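Local coordinates for alpha-1,4-endofucoidanase (Mariniflexile fucanivorans, PDB 6DLH), which hydrolyses internal alpha-1,4 linkages of fucoidan as a retaining glycoside hydrolase of family 107, and binds several calcium ions, at residues A[46-51]-A[66-71]; A[73-78]-A[403-408]; A[191-194]-A[198-201]; A[203-208]-A[251-256]; A[467-472]-A[492-497]. All coordinates share one frame; numbering follows the deposited sequence.

Interaction 1 (A[46-51]-A[66-71]); sequences LGMLWL and DDFLTQ
Phe68 reaches from the helix to Met48 and Trp50, and the whole contact is a worked example of one aromatic side chain pinning a helix to a strand. The aromatic part comes first. Trp50 offers the five-membered half of its indole, with CD1 lying 3.6 Å from Phe68 CG, over one face of the phenyl ring but displaced toward its rim. The two planes stand 45° apart, an oblique meeting of rings. Phe68 gets there because its CG is anti to the backbone N (chi1 169°), so the ring projects away from the helix while CB stays 3.6 Å from Trp50 NE1. The sulfur contact is looser: Met48 SD sits 4.0 Å from Phe68 CZ, a Met-aromatic approach at the far end of the ring, and CE follows it. The pairing joins strand 46-49 and the residue after it, Trp50, to helix 66-71 of a beta-alpha-beta unit completed by strand 80-84. No hydrogen bond crosses the interface. Since the indole N-H is bonded to Leu395 O, the polar end of Trp50 is satisfied elsewhere, and the buried grip on Phe68 rests on apolar and aromatic packing.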
# COMPACT_ATOMS: atom_id res chain seq x y z
N LEU A 46 14.38 14.50 -1.67
CA LEU A 46 14.72 13.12 -1.98
C LEU A 46 13.55 12.22 -1.60
O LEU A 46 13.14 12.19 -0.43
CB LEU A 46 15.98 12.75 -1.19
CG LEU A 46 16.40 11.28 -1.25
CD1 LEU A 46 16.74 10.87 -2.68
CD2 LEU A 46 17.60 11.03 -0.34
N GLY A 47 13.03 11.47 -2.58
CA GLY A 47 11.87 10.62 -2.35
C GLY A 47 12.15 9.15 -2.62
O GLY A 47 13.12 8.80 -3.28
N MET A 48 11.27 8.28 -2.10
CA MET A 48 11.35 6.84 -2.29
C MET A 48 9.99 6.34 -2.75
O MET A 48 9.03 7.12 -2.80
CB MET A 48 11.74 6.14 -0.98
CG MET A 48 12.95 6.76 -0.29
SD MET A 48 13.44 5.90 1.22
CE MET A 48 14.34 4.49 0.58
N LEU A 49 9.91 5.05 -3.10
CA LEU A 49 8.67 4.48 -3.61
C LEU A 49 8.35 3.20 -2.86
O LEU A 49 9.20 2.31 -2.76
CB LEU A 49 8.81 4.20 -5.11
CG LEU A 49 7.59 3.53 -5.75
CD1 LEU A 49 6.38 4.45 -5.71
CD2 LEU A 49 7.86 3.08 -7.18
N TRP A 50 7.10 3.11 -2.37
CA TRP A 50 6.62 1.92 -1.68
C TRP A 50 5.33 1.44 -2.32
O TRP A 50 4.27 2.06 -2.17
CB TRP A 50 6.46 2.22 -0.18
CG TRP A 50 6.27 1.02 0.69
CD1 TRP A 50 7.24 0.22 1.23
CD2 TRP A 50 5.02 0.49 1.17
NE1 TRP A 50 6.68 -0.76 2.00
CE2 TRP A 50 5.32 -0.62 1.98
CE3 TRP A 50 3.68 0.85 0.99
CZ2 TRP A 50 4.32 -1.37 2.61
CZ3 TRP A 50 2.69 0.11 1.61
CH2 TRP A 50 3.02 -0.99 2.41
N LEU A 51 5.43 0.35 -3.09
CA LEU A 51 4.34 -0.03 -3.97
C LEU A 51 4.14 -1.54 -3.92
O LEU A 51 4.85 -2.31 -4.57
CB LEU A 51 4.63 0.49 -5.39
CG LEU A 51 3.61 0.15 -6.48
CD1 LEU A 51 2.22 0.67 -6.12
CD2 LEU A 51 4.04 0.71 -7.83
N ASP A 66 5.11 -0.06 8.24
CA ASP A 66 5.91 0.12 9.44
C ASP A 66 7.27 -0.58 9.38
O ASP A 66 8.26 -0.05 9.87
CB ASP A 66 5.13 -0.21 10.72
CG ASP A 66 3.96 0.74 10.91
OD1 ASP A 66 2.97 0.59 10.17
OD2 ASP A 66 4.07 1.64 11.77
N ASP A 67 7.31 -1.79 8.81
CA ASP A 67 8.56 -2.53 8.68
C ASP A 67 9.53 -1.74 7.80
O ASP A 67 10.72 -1.64 8.11
CB ASP A 67 8.33 -3.95 8.18
CG ASP A 67 7.73 -4.88 9.23
OD1 ASP A 67 7.72 -4.49 10.41
OD2 ASP A 67 7.30 -5.99 8.86
N PHE A 68 9.01 -1.19 6.69
CA PHE A 68 9.80 -0.37 5.80
C PHE A 68 10.40 0.79 6.59
O PHE A 68 11.60 1.03 6.54
CB PHE A 68 8.99 0.06 4.57
CG PHE A 68 9.62 1.13 3.71
CD1 PHE A 68 10.62 0.82 2.80
CD2 PHE A 68 9.19 2.45 3.78
CE1 PHE A 68 11.18 1.80 1.99
CE2 PHE A 68 9.74 3.43 2.96
CZ PHE A 68 10.73 3.10 2.06
N LEU A 69 9.55 1.48 7.35
CA LEU A 69 9.99 2.67 8.06
C LEU A 69 11.04 2.32 9.12
O LEU A 69 11.97 3.10 9.33
CB LEU A 69 8.79 3.42 8.65
CG LEU A 69 7.87 4.08 7.62
CD1 LEU A 69 6.77 4.88 8.30
CD2 LEU A 69 8.65 4.96 6.65
N THR A 70 10.92 1.14 9.75
CA THR A 70 11.93 0.67 10.69
C THR A 70 13.26 0.52 9.96
O THR A 70 14.29 0.98 10.45
CB THR A 70 11.53 -0.66 11.35
OG1 THR A 70 10.44 -0.34 12.22
CG2 THR A 70 12.65 -1.30 12.15
N GLN A 71 13.23 -0.12 8.79
CA GLN A 71 14.42 -0.39 8.01
C GLN A 71 15.15 0.90 7.63
O GLN A 71 16.37 0.88 7.50
CB GLN A 71 14.08 -1.22 6.76
CG GLN A 71 15.29 -1.77 6.03
CD GLN A 71 14.92 -2.31 4.67
OE1 GLN A 71 14.01 -1.81 4.01
NE2 GLN A 71 15.64 -3.33 4.23

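Interaction 2 (A[73-78]-A[403-408]); sequences KDIRTV and NQFELT. With CA (calcium ion), chain H.
Glu406 and Asp74 cross at about a right angle, their carboxylate planes turned 45° against each other, and Ile75 lies beside them as the apolar half of the contact. Glu406 is bent at chi2 (-73°), which folds its carboxylate back toward the loop instead of letting it run straight outward. Glu406 OE2 consequently comes within 3.3 Å of Asp74 CB and 3.7 Å of Ile75 CG1. Asp74 OD2 and Glu406 OE1 lie 3.7 Å apart, two like charges close together, which would probably raise the proton affinity of one of the acids. A water also mediates: it accepts from Asp74 N at 2.9 Å and donates to Glu406 OE2 at 3.1 Å, so the acid holds the loop backbone at one remove. With an alanine here the water is likely to lose its second partner and the flank of Ile75 to be uncovered. Deeper in, Ile75 runs across Phe405 at about a right angle, and its CD1 touches Phe405 CB at 3.9 Å. The same loop is tied to helix 399-415 by Asp409, which bonds Thr77 OG1 and Arg76 N. Beyond it, Thr77 O binds calcium at 2.4 Å, with four waters in the shell and Asp79 as the other protein residue of the site. The contact thus illustrates a loop between helix 66-71 and strand 80-84 of a beta-alpha-beta unit, packed on a helix distant in sequence and carrying a largely hydrated calcium site.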
# COMPACT_ATOMS: atom_id res chain seq x y z
N LYS A 73 15.25 3.81 9.28
CA LYS A 73 15.38 4.69 10.43
C LYS A 73 16.63 5.55 10.31
O LYS A 73 16.60 6.72 10.69
CB LYS A 73 15.48 3.88 11.73
CG LYS A 73 14.18 3.70 12.50
CD LYS A 73 14.33 2.78 13.71
CE LYS A 73 14.90 3.48 14.92
NZ LYS A 73 13.88 4.32 15.59
N ASP A 74 17.70 4.98 9.77
CA ASP A 74 19.01 5.62 9.74
C ASP A 74 19.13 6.59 8.55
O ASP A 74 20.15 7.27 8.43
CB ASP A 74 20.13 4.57 9.77
CG ASP A 74 21.47 5.13 10.22
OD1 ASP A 74 21.47 6.11 10.98
OD2 ASP A 74 22.50 4.58 9.80
N ILE A 75 18.10 6.68 7.70
CA ILE A 75 18.13 7.60 6.57
C ILE A 75 17.51 8.94 6.97
O ILE A 75 16.30 9.06 7.07
CB ILE A 75 17.45 6.99 5.33
CG1 ILE A 75 18.00 5.59 5.01
CG2 ILE A 75 17.62 7.94 4.15
CD1 ILE A 75 17.30 4.89 3.86
N ARG A 76 18.36 9.95 7.17
CA ARG A 76 17.91 11.16 7.85
C ARG A 76 17.56 12.28 6.87
O ARG A 76 16.90 13.23 7.29
CB ARG A 76 18.95 11.59 8.89
CG ARG A 76 19.26 10.52 9.93
CD ARG A 76 18.20 10.52 11.01
NE ARG A 76 17.01 9.73 10.76
CZ ARG A 76 15.80 9.99 11.26
NH1 ARG A 76 15.52 11.16 11.79
NH2 ARG A 76 14.86 9.07 11.19
N THR A 77 18.01 12.17 5.60
CA THR A 77 17.87 13.27 4.65
C THR A 77 16.73 13.04 3.67
O THR A 77 16.39 13.95 2.91
CB THR A 77 19.16 13.61 3.89
OG1 THR A 77 19.60 12.47 3.15
CG2 THR A 77 20.26 14.10 4.81
N VAL A 78 16.14 11.84 3.69
CA VAL A 78 15.00 11.55 2.83
C VAL A 78 13.81 12.43 3.25
O VAL A 78 13.65 12.74 4.43
CB VAL A 78 14.66 10.05 2.85
CG1 VAL A 78 14.36 9.54 4.26
CG2 VAL A 78 13.53 9.73 1.89
N ASN A 403 21.69 0.05 0.93
CA ASN A 403 23.11 0.37 0.80
C ASN A 403 23.29 1.70 0.07
O ASN A 403 23.92 2.62 0.59
CB ASN A 403 23.85 -0.78 0.10
CG ASN A 403 25.28 -0.44 -0.26
OD1 ASN A 403 26.13 -0.33 0.62
ND2 ASN A 403 25.56 -0.31 -1.55
N GLN A 404 22.69 1.82 -1.13
CA GLN A 404 22.88 2.99 -1.97
C GLN A 404 22.31 4.25 -1.31
O GLN A 404 22.93 5.31 -1.33
CB GLN A 404 22.32 2.74 -3.37
CG GLN A 404 22.99 1.58 -4.10
CD GLN A 404 22.76 1.61 -5.59
OE1 GLN A 404 21.64 1.84 -6.07
NE2 GLN A 404 23.81 1.35 -6.35
N PHE A 405 21.11 4.11 -0.71
CA PHE A 405 20.43 5.19 -0.01
C PHE A 405 21.22 5.65 1.21
O PHE A 405 21.27 6.84 1.51
CB PHE A 405 18.97 4.80 0.29
CG PHE A 405 17.98 5.58 -0.53
CD1 PHE A 405 17.67 5.20 -1.82
CD2 PHE A 405 17.39 6.73 -0.02
CE1 PHE A 405 16.78 5.94 -2.59
CE2 PHE A 405 16.50 7.47 -0.79
CZ PHE A 405 16.20 7.07 -2.07
N GLU A 406 21.86 4.70 1.91
CA GLU A 406 22.67 5.03 3.08
C GLU A 406 23.92 5.82 2.66
O GLU A 406 24.25 6.82 3.29
CB GLU A 406 23.02 3.78 3.88
CG GLU A 406 21.87 3.24 4.71
CD GLU A 406 21.48 4.03 5.95
OE1 GLU A 406 22.05 5.12 6.18
OE2 GLU A 406 20.59 3.55 6.69
N LEU A 407 24.61 5.36 1.60
CA LEU A 407 25.77 6.09 1.10
C LEU A 407 25.35 7.50 0.69
O LEU A 407 26.00 8.47 1.05
CB LEU A 407 26.40 5.33 -0.07
CG LEU A 407 27.05 3.99 0.30
CD1 LEU A 407 27.44 3.20 -0.94
CD2 LEU A 407 28.26 4.19 1.21
N THR A 408 24.23 7.61 -0.04
CA THR A 408 23.64 8.89 -0.40
C THR A 408 23.40 9.75 0.84
O THR A 408 23.69 10.95 0.82
CB THR A 408 22.34 8.69 -1.20
OG1 THR A 408 22.66 7.94 -2.37
CG2 THR A 408 21.67 9.99 -1.58
CA CA H . 16.11 16.30 2.52
O HOH W 1 18.29 2.43 8.51
O HOH W 2 17.47 16.06 0.51
O HOH W 3 18.58 16.88 3.07
O HOH W 4 15.90 16.74 4.83
O HOH W 5 15.83 18.45 1.78

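Interaction 3 (A[191-194]-A[198-201]); sequences YHEG and RKYM
Arg198 is stretched to its full length, with chi1 (177°), chi2 and chi3 all anti, and this carries its guanidinium from the helix to the carbonyl of Tyr191. There it grips a single oxygen side-on: NE bonds Tyr191 O at 3.0 Å and NH2 bonds the same atom at 3.1 Å. The oxygen lies within 1° of the guanidinium plane; NH2 approaches it in the carbonyl plane, whereas NE comes in tilted by 33°. The remaining nitrogen, NH1, turns to Asp238 in a salt bridge and to Cys236 O. The loop between helices 181-184 and 198-216 is thereby folded back on the first turn of a helix that leads to strand 222-226 of the parallel sheet. Were a methionine in its place, Tyr191 O, Cys236 O and Asp238 would probably lose their common donor and the loop be freer to move. The aliphatic stem matters, for Arg198 CD packs 3.7 Å from Gly194 N, close over the glycine backbone. One residue on, Lys199 CA makes a C-H...O contact of 3.5 Å with His192 O. The extended Lys199 chain runs alongside Glu193, pointing the same way, and its NZ stays 4.1 Å from Glu193 OE2, beyond a salt bridge.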
# COMPACT_ATOMS: atom_id res chain seq x y z
N TYR A 191 -18.61 21.05 -21.25
CA TYR A 191 -17.30 20.53 -21.61
C TYR A 191 -17.06 19.16 -20.99
O TYR A 191 -15.96 18.62 -21.09
CB TYR A 191 -16.20 21.52 -21.22
CG TYR A 191 -16.18 21.95 -19.78
CD1 TYR A 191 -15.98 21.04 -18.75
CD2 TYR A 191 -16.33 23.29 -19.43
CE1 TYR A 191 -15.95 21.44 -17.42
CE2 TYR A 191 -16.30 23.70 -18.11
CZ TYR A 191 -16.11 22.77 -17.10
OH TYR A 191 -16.08 23.18 -15.79
N HIS A 192 -18.09 18.60 -20.34
CA HIS A 192 -17.99 17.30 -19.69
C HIS A 192 -18.03 16.19 -20.73
O HIS A 192 -17.56 15.09 -20.47
CB HIS A 192 -19.12 17.12 -18.67
CG HIS A 192 -18.85 17.69 -17.32
ND1 HIS A 192 -18.04 18.80 -17.13
CD2 HIS A 192 -19.31 17.34 -16.10
CE1 HIS A 192 -18.00 19.09 -15.85
NE2 HIS A 192 -18.77 18.22 -15.19
N GLU A 193 -18.60 16.48 -21.91
CA GLU A 193 -18.78 15.46 -22.93
C GLU A 193 -17.87 15.75 -24.12
O GLU A 193 -17.41 16.87 -24.31
CB GLU A 193 -20.26 15.30 -23.28
CG GLU A 193 -20.62 13.87 -23.66
CD GLU A 193 -21.99 13.39 -23.21
OE1 GLU A 193 -22.63 14.08 -22.39
OE2 GLU A 193 -22.41 12.30 -23.68
N GLY A 194 -17.63 14.70 -24.92
CA GLY A 194 -16.66 14.73 -26.00
C GLY A 194 -16.22 13.32 -26.38
O GLY A 194 -17.02 12.38 -26.29
N ARG A 198 -14.64 10.28 -22.11
CA ARG A 198 -14.40 11.55 -21.46
C ARG A 198 -15.32 11.76 -20.25
O ARG A 198 -14.87 12.25 -19.22
CB ARG A 198 -14.54 12.70 -22.47
CG ARG A 198 -14.37 14.10 -21.89
CD ARG A 198 -14.49 15.15 -22.98
NE ARG A 198 -14.29 16.52 -22.52
CZ ARG A 198 -13.14 17.18 -22.58
NH1 ARG A 198 -12.09 16.63 -23.16
NH2 ARG A 198 -13.04 18.40 -22.06
N LYS A 199 -16.61 11.41 -20.39
CA LYS A 199 -17.59 11.78 -19.37
C LYS A 199 -17.29 11.02 -18.08
O LYS A 199 -17.39 11.59 -16.99
CB LYS A 199 -19.03 11.62 -19.86
CG LYS A 199 -19.48 10.20 -20.19
CD LYS A 199 -20.88 10.11 -20.75
CE LYS A 199 -21.25 8.69 -21.15
NZ LYS A 199 -22.57 8.62 -21.82
N TYR A 200 -16.88 9.75 -18.22
CA TYR A 200 -16.52 8.89 -17.11
C TYR A 200 -15.30 9.44 -16.37
O TYR A 200 -15.20 9.29 -15.15
CB TYR A 200 -16.30 7.45 -17.59
CG TYR A 200 -17.41 6.86 -18.42
CD1 TYR A 200 -18.71 6.80 -17.94
CD2 TYR A 200 -17.16 6.34 -19.68
CE1 TYR A 200 -19.73 6.24 -18.70
CE2 TYR A 200 -18.17 5.79 -20.45
CZ TYR A 200 -19.46 5.73 -19.96
OH TYR A 200 -20.46 5.19 -20.71
N MET A 201 -14.38 10.08 -17.10
CA MET A 201 -13.18 10.64 -16.50
C MET A 201 -13.55 11.74 -15.51
O MET A 201 -12.97 11.82 -14.43
CB MET A 201 -12.21 11.19 -17.56
CG MET A 201 -11.55 10.12 -18.41
SD MET A 201 -10.27 9.18 -17.54
CE MET A 201 -9.15 10.52 -17.11

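Interaction 4 (A[203-208]-A[251-256]); sequences CYAEFI and YQAFAD
Behind Tyr204 and Ala205, the residues that meet the next helix, the carbonyl oxygen of Cys203 accepts Phe207 N at 2.8 Å and, more weakly, Glu206 N. The turn that follows is less regular: residues 204-208 open into a wider pi-type turn, and the bond from Ile208 N to Tyr204 O is weak. Across the interface nothing polar is exchanged, and small residues set the spacing. Ala205 CB touches Ala253 CB at 3.8 Å and also lies 3.8 Å from Phe254 CD1, so one methyl group is wedged between an alanine and a phenyl ring. With alanine methyls meeting at the crossing, the axes of segments 203-208 and 251-256 approach to 8.7 Å, 17° apart. Phe254 keeps its CG anti to the carbonyl carbon (chi1 -82°), which swings the ring along the flank of helix 198-216; there Phe254 CZ comes 4.3 Å from Tyr204 CD2 in a looser, oblique meeting of rings. Tyr204 spends its hydroxyl elsewhere, on His95 NE2. The pair exemplifies neighbouring crossover helices laid against a parallel sheet. Helix 198-216 leads into strand 222-226, and helix 249-259, after helix 228-233, lies in the connection from that strand to 266-269, next to it in the sheet. Phe254 also meets Phe225 of strand 222-226 edge-to-face, so its ring joins both helices to the sheet.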
# COMPACT_ATOMS: atom_id res chain seq x y z
N CYS A 203 -16.39 11.92 -14.02
CA CYS A 203 -17.03 11.19 -12.94
C CYS A 203 -16.01 10.97 -11.82
O CYS A 203 -16.23 11.37 -10.68
CB CYS A 203 -17.56 9.84 -13.40
SG CYS A 203 -19.26 9.84 -14.05
N TYR A 204 -14.87 10.36 -12.20
CA TYR A 204 -13.82 9.96 -11.27
C TYR A 204 -13.30 11.16 -10.49
O TYR A 204 -13.17 11.09 -9.27
CB TYR A 204 -12.71 9.21 -12.00
CG TYR A 204 -11.69 8.59 -11.08
CD1 TYR A 204 -11.87 7.32 -10.55
CD2 TYR A 204 -10.55 9.28 -10.70
CE1 TYR A 204 -10.95 6.75 -9.70
CE2 TYR A 204 -9.61 8.73 -9.84
CZ TYR A 204 -9.82 7.46 -9.34
OH TYR A 204 -8.90 6.90 -8.49
N ALA A 205 -13.01 12.25 -11.19
CA ALA A 205 -12.47 13.44 -10.55
C ALA A 205 -13.43 13.95 -9.47
O ALA A 205 -12.98 14.33 -8.38
CB ALA A 205 -12.15 14.50 -11.57
N GLU A 206 -14.73 13.95 -9.76
CA GLU A 206 -15.71 14.62 -8.92
C GLU A 206 -16.15 13.72 -7.76
O GLU A 206 -16.25 14.19 -6.64
CB GLU A 206 -16.89 15.16 -9.74
CG GLU A 206 -17.97 15.84 -8.91
CD GLU A 206 -17.64 17.22 -8.36
OE1 GLU A 206 -16.80 17.92 -8.97
OE2 GLU A 206 -18.22 17.60 -7.32
N PHE A 207 -16.41 12.43 -8.05
CA PHE A 207 -17.05 11.56 -7.08
C PHE A 207 -16.05 10.65 -6.36
O PHE A 207 -16.22 10.36 -5.17
CB PHE A 207 -18.23 10.81 -7.70
CG PHE A 207 -19.42 11.70 -7.97
CD1 PHE A 207 -19.99 11.78 -9.23
CD2 PHE A 207 -19.96 12.49 -6.95
CE1 PHE A 207 -21.07 12.61 -9.47
CE2 PHE A 207 -21.05 13.32 -7.19
CZ PHE A 207 -21.60 13.38 -8.45
N ILE A 208 -15.02 10.19 -7.08
CA ILE A 208 -14.03 9.31 -6.49
C ILE A 208 -12.85 10.13 -5.97
O ILE A 208 -12.58 10.11 -4.77
CB ILE A 208 -13.60 8.19 -7.46
CG1 ILE A 208 -14.80 7.47 -8.08
CG2 ILE A 208 -12.65 7.21 -6.77
CD1 ILE A 208 -15.64 6.67 -7.11
N TYR A 251 -7.57 17.93 -17.10
CA TYR A 251 -6.43 18.30 -16.28
C TYR A 251 -6.89 19.13 -15.09
O TYR A 251 -6.42 18.93 -13.97
CB TYR A 251 -5.34 18.98 -17.12
CG TYR A 251 -4.65 18.05 -18.09
CD1 TYR A 251 -3.61 17.22 -17.69
CD2 TYR A 251 -5.07 17.97 -19.41
CE1 TYR A 251 -2.99 16.35 -18.58
CE2 TYR A 251 -4.46 17.11 -20.31
CZ TYR A 251 -3.42 16.30 -19.90
OH TYR A 251 -2.84 15.45 -20.79
N GLN A 252 -7.85 20.03 -15.36
CA GLN A 252 -8.42 20.93 -14.36
C GLN A 252 -9.24 20.13 -13.35
O GLN A 252 -9.12 20.36 -12.14
CB GLN A 252 -9.31 21.97 -15.03
CG GLN A 252 -9.74 23.09 -14.09
CD GLN A 252 -10.52 24.18 -14.78
OE1 GLN A 252 -11.24 23.92 -15.74
NE2 GLN A 252 -10.39 25.40 -14.28
N ALA A 253 -10.07 19.21 -13.85
CA ALA A 253 -10.96 18.44 -13.00
C ALA A 253 -10.15 17.73 -11.92
O ALA A 253 -10.50 17.78 -10.74
CB ALA A 253 -11.77 17.48 -13.83
N PHE A 254 -9.04 17.11 -12.35
CA PHE A 254 -8.19 16.31 -11.48
C PHE A 254 -7.49 17.21 -10.47
O PHE A 254 -7.51 16.93 -9.27
CB PHE A 254 -7.25 15.45 -12.32
CG PHE A 254 -7.86 14.17 -12.84
CD1 PHE A 254 -9.01 14.18 -13.60
CD2 PHE A 254 -7.25 12.95 -12.57
CE1 PHE A 254 -9.56 13.00 -14.09
CE2 PHE A 254 -7.81 11.77 -13.05
CZ PHE A 254 -8.96 11.79 -13.80
N ALA A 255 -6.88 18.30 -10.94
CA ALA A 255 -6.14 19.19 -10.06
C ALA A 255 -7.06 19.80 -9.00
O ALA A 255 -6.71 19.81 -7.82
CB ALA A 255 -5.42 20.24 -10.85
N ASP A 256 -8.22 20.30 -9.43
CA ASP A 256 -9.19 20.94 -8.54
C ASP A 256 -9.70 19.95 -7.49
O ASP A 256 -9.87 20.31 -6.33
CB ASP A 256 -10.38 21.52 -9.32
CG ASP A 256 -10.09 22.82 -10.04
OD1 ASP A 256 -9.29 23.64 -9.52
OD2 ASP A 256 -10.68 23.02 -11.11

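Interaction 5 (A[467-472]-A[492-497]); sequences PAWLTI and SNYTFE
Between the two sheets of what is probably an immunoglobulin-like domain, Pro467, just ahead of strand 471-476 of one sheet, meets Tyr494 on strand 494-502 of the other. The main contact is a CH-pi interaction: Pro467 CG stands 3.4 Å from the centroid of the Tyr494 ring and only 7° off its normal, almost exactly over the centre of the face. The pyrrolidine lies along the ring, with Pro467 CD 3.5 Å from Tyr494 CD2. In Tyr494, chi1 (-69°) sets CG anti to the carbonyl carbon and brings the ring to the proline, while chi2 (84°) turns its face to it. Pro467 CB also lies over a face of Trp469, so the proline touches two aromatic rings. A type I turn from Pro467 to Leu470, closed by Leu470 N to Pro467 O at 3.1 Å, brings the tryptophan round. Farther on, Leu470 CD2 and Phe496 CZ make a looser apolar contact at 4.3 Å. The polar ends of both Trp469 and Tyr494 converge on one acceptor outside the two segments, since Trp469 NE1 and Tyr494 OH each bond Glu490 OE1. The chemistry therefore divides in two: C-H groups against an aromatic face provide the direct adhesion, while one carboxylate oxygen anchors the polar ends of both side chains and satisfies them.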
# COMPACT_ATOMS: atom_id res chain seq x y z
N PRO A 467 4.97 25.45 26.86
CA PRO A 467 4.32 25.11 28.13
C PRO A 467 5.23 25.49 29.30
O PRO A 467 6.44 25.25 29.26
CB PRO A 467 4.14 23.59 28.04
CG PRO A 467 4.15 23.28 26.55
CD PRO A 467 5.12 24.28 25.97
N ALA A 468 4.63 26.12 30.32
CA ALA A 468 5.34 26.49 31.53
C ALA A 468 5.91 25.25 32.20
O ALA A 468 6.90 25.34 32.94
CB ALA A 468 4.40 27.23 32.47
N TRP A 469 5.28 24.09 31.93
CA TRP A 469 5.62 22.83 32.57
C TRP A 469 6.81 22.13 31.90
O TRP A 469 7.34 21.18 32.47
CB TRP A 469 4.39 21.92 32.66
CG TRP A 469 3.64 21.71 31.38
CD1 TRP A 469 2.50 22.35 30.99
CD2 TRP A 469 3.94 20.76 30.34
NE1 TRP A 469 2.07 21.87 29.77
CE2 TRP A 469 2.94 20.90 29.35
CE3 TRP A 469 4.96 19.81 30.14
CZ2 TRP A 469 2.93 20.13 28.18
CZ3 TRP A 469 4.95 19.05 28.98
CH2 TRP A 469 3.95 19.22 28.02
N LEU A 470 7.22 22.61 30.72
CA LEU A 470 8.22 21.93 29.89
C LEU A 470 9.63 22.39 30.27
O LEU A 470 9.91 23.58 30.35
CB LEU A 470 7.92 22.21 28.41
CG LEU A 470 8.70 21.37 27.40
CD1 LEU A 470 8.20 19.94 27.33
CD2 LEU A 470 8.66 22.02 26.02
N THR A 471 10.51 21.40 30.52
CA THR A 471 11.95 21.61 30.65
C THR A 471 12.65 20.98 29.44
O THR A 471 12.21 19.96 28.90
CB THR A 471 12.48 21.08 32.00
OG1 THR A 471 11.83 21.73 33.10
CG2 THR A 471 13.97 21.23 32.16
N ILE A 472 13.75 21.61 29.02
CA ILE A 472 14.60 21.13 27.95
C ILE A 472 16.01 20.95 28.53
O ILE A 472 16.70 21.93 28.82
CB ILE A 472 14.58 22.09 26.74
CG1 ILE A 472 13.20 22.13 26.08
CG2 ILE A 472 15.68 21.72 25.74
CD1 ILE A 472 13.09 23.03 24.87
N SER A 492 -4.54 23.35 25.88
CA SER A 492 -4.07 24.20 24.80
C SER A 492 -3.01 23.48 23.97
O SER A 492 -2.26 22.64 24.47
CB SER A 492 -3.56 25.52 25.32
OG SER A 492 -2.32 25.36 25.99
N ASN A 493 -2.96 23.83 22.67
CA ASN A 493 -1.93 23.37 21.77
C ASN A 493 -0.74 24.33 21.83
O ASN A 493 -0.83 25.39 22.45
CB ASN A 493 -2.50 23.11 20.37
CG ASN A 493 -3.53 22.00 20.36
OD1 ASN A 493 -3.66 21.25 21.33
ND2 ASN A 493 -4.28 21.89 19.28
N TYR A 494 0.39 23.94 21.22
CA TYR A 494 1.56 24.81 21.21
C TYR A 494 2.23 24.78 19.84
O TYR A 494 2.18 23.79 19.12
CB TYR A 494 2.54 24.43 22.32
CG TYR A 494 2.08 24.71 23.73
CD1 TYR A 494 1.26 23.80 24.40
CD2 TYR A 494 2.46 25.86 24.41
CE1 TYR A 494 0.83 24.04 25.70
CE2 TYR A 494 2.04 26.11 25.70
CZ TYR A 494 1.22 25.19 26.35
OH TYR A 494 0.79 25.41 27.63
N THR A 495 2.84 25.92 19.49
CA THR A 495 3.66 26.06 18.30
C THR A 495 4.87 26.91 18.66
O THR A 495 4.72 28.07 19.06
CB THR A 495 2.88 26.68 17.14
OG1 THR A 495 1.72 25.88 16.90
CG2 THR A 495 3.70 26.79 15.87
N PHE A 496 6.07 26.33 18.52
CA PHE A 496 7.29 27.06 18.84
C PHE A 496 8.46 26.52 18.01
O PHE A 496 8.34 25.51 17.33
CB PHE A 496 7.56 27.02 20.34
CG PHE A 496 7.59 25.63 20.92
CD1 PHE A 496 6.41 24.94 21.17
CD2 PHE A 496 8.79 25.00 21.20
CE1 PHE A 496 6.44 23.66 21.70
CE2 PHE A 496 8.82 23.72 21.74
CZ PHE A 496 7.65 23.05 21.98
N GLU A 497 9.58 27.23 18.11
CA GLU A 497 10.79 26.92 17.37
C GLU A 497 11.75 26.18 18.29
O GLU A 497 11.94 26.59 19.44
CB GLU A 497 11.45 28.22 16.90
CG GLU A 497 10.56 29.10 16.04
CD GLU A 497 10.38 28.61 14.61
OE1 GLU A 497 9.27 28.14 14.29
OE2 GLU A 497 11.34 28.70 13.83

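Interactions 1 and 2 form one continuous cluster, their centres 11 Å apart: Phe405 CE2 packs 3.7 Å from Met48 CG, and Val78 CG2 lies 3.7 Å from the same atom, so Met48 of strand 46-49 touches both the helix and the calcium-binding loop of interaction 2. Met48's side chain is about 10 Å from that ion. Interactions 3 and 4 form a second cluster, also 11 Å between centres, sharing helix 198-216 and touching through Met201 CE and Phe254 CZ at 3.5 Å. The two clusters remain apart, with nearest atoms of interactions 1 and 4 about 13 Å from each other. Interaction 5 belongs to the probable immunoglobulin-like domain and approaches interaction 2 no closer than about 17 Å between nearest atoms.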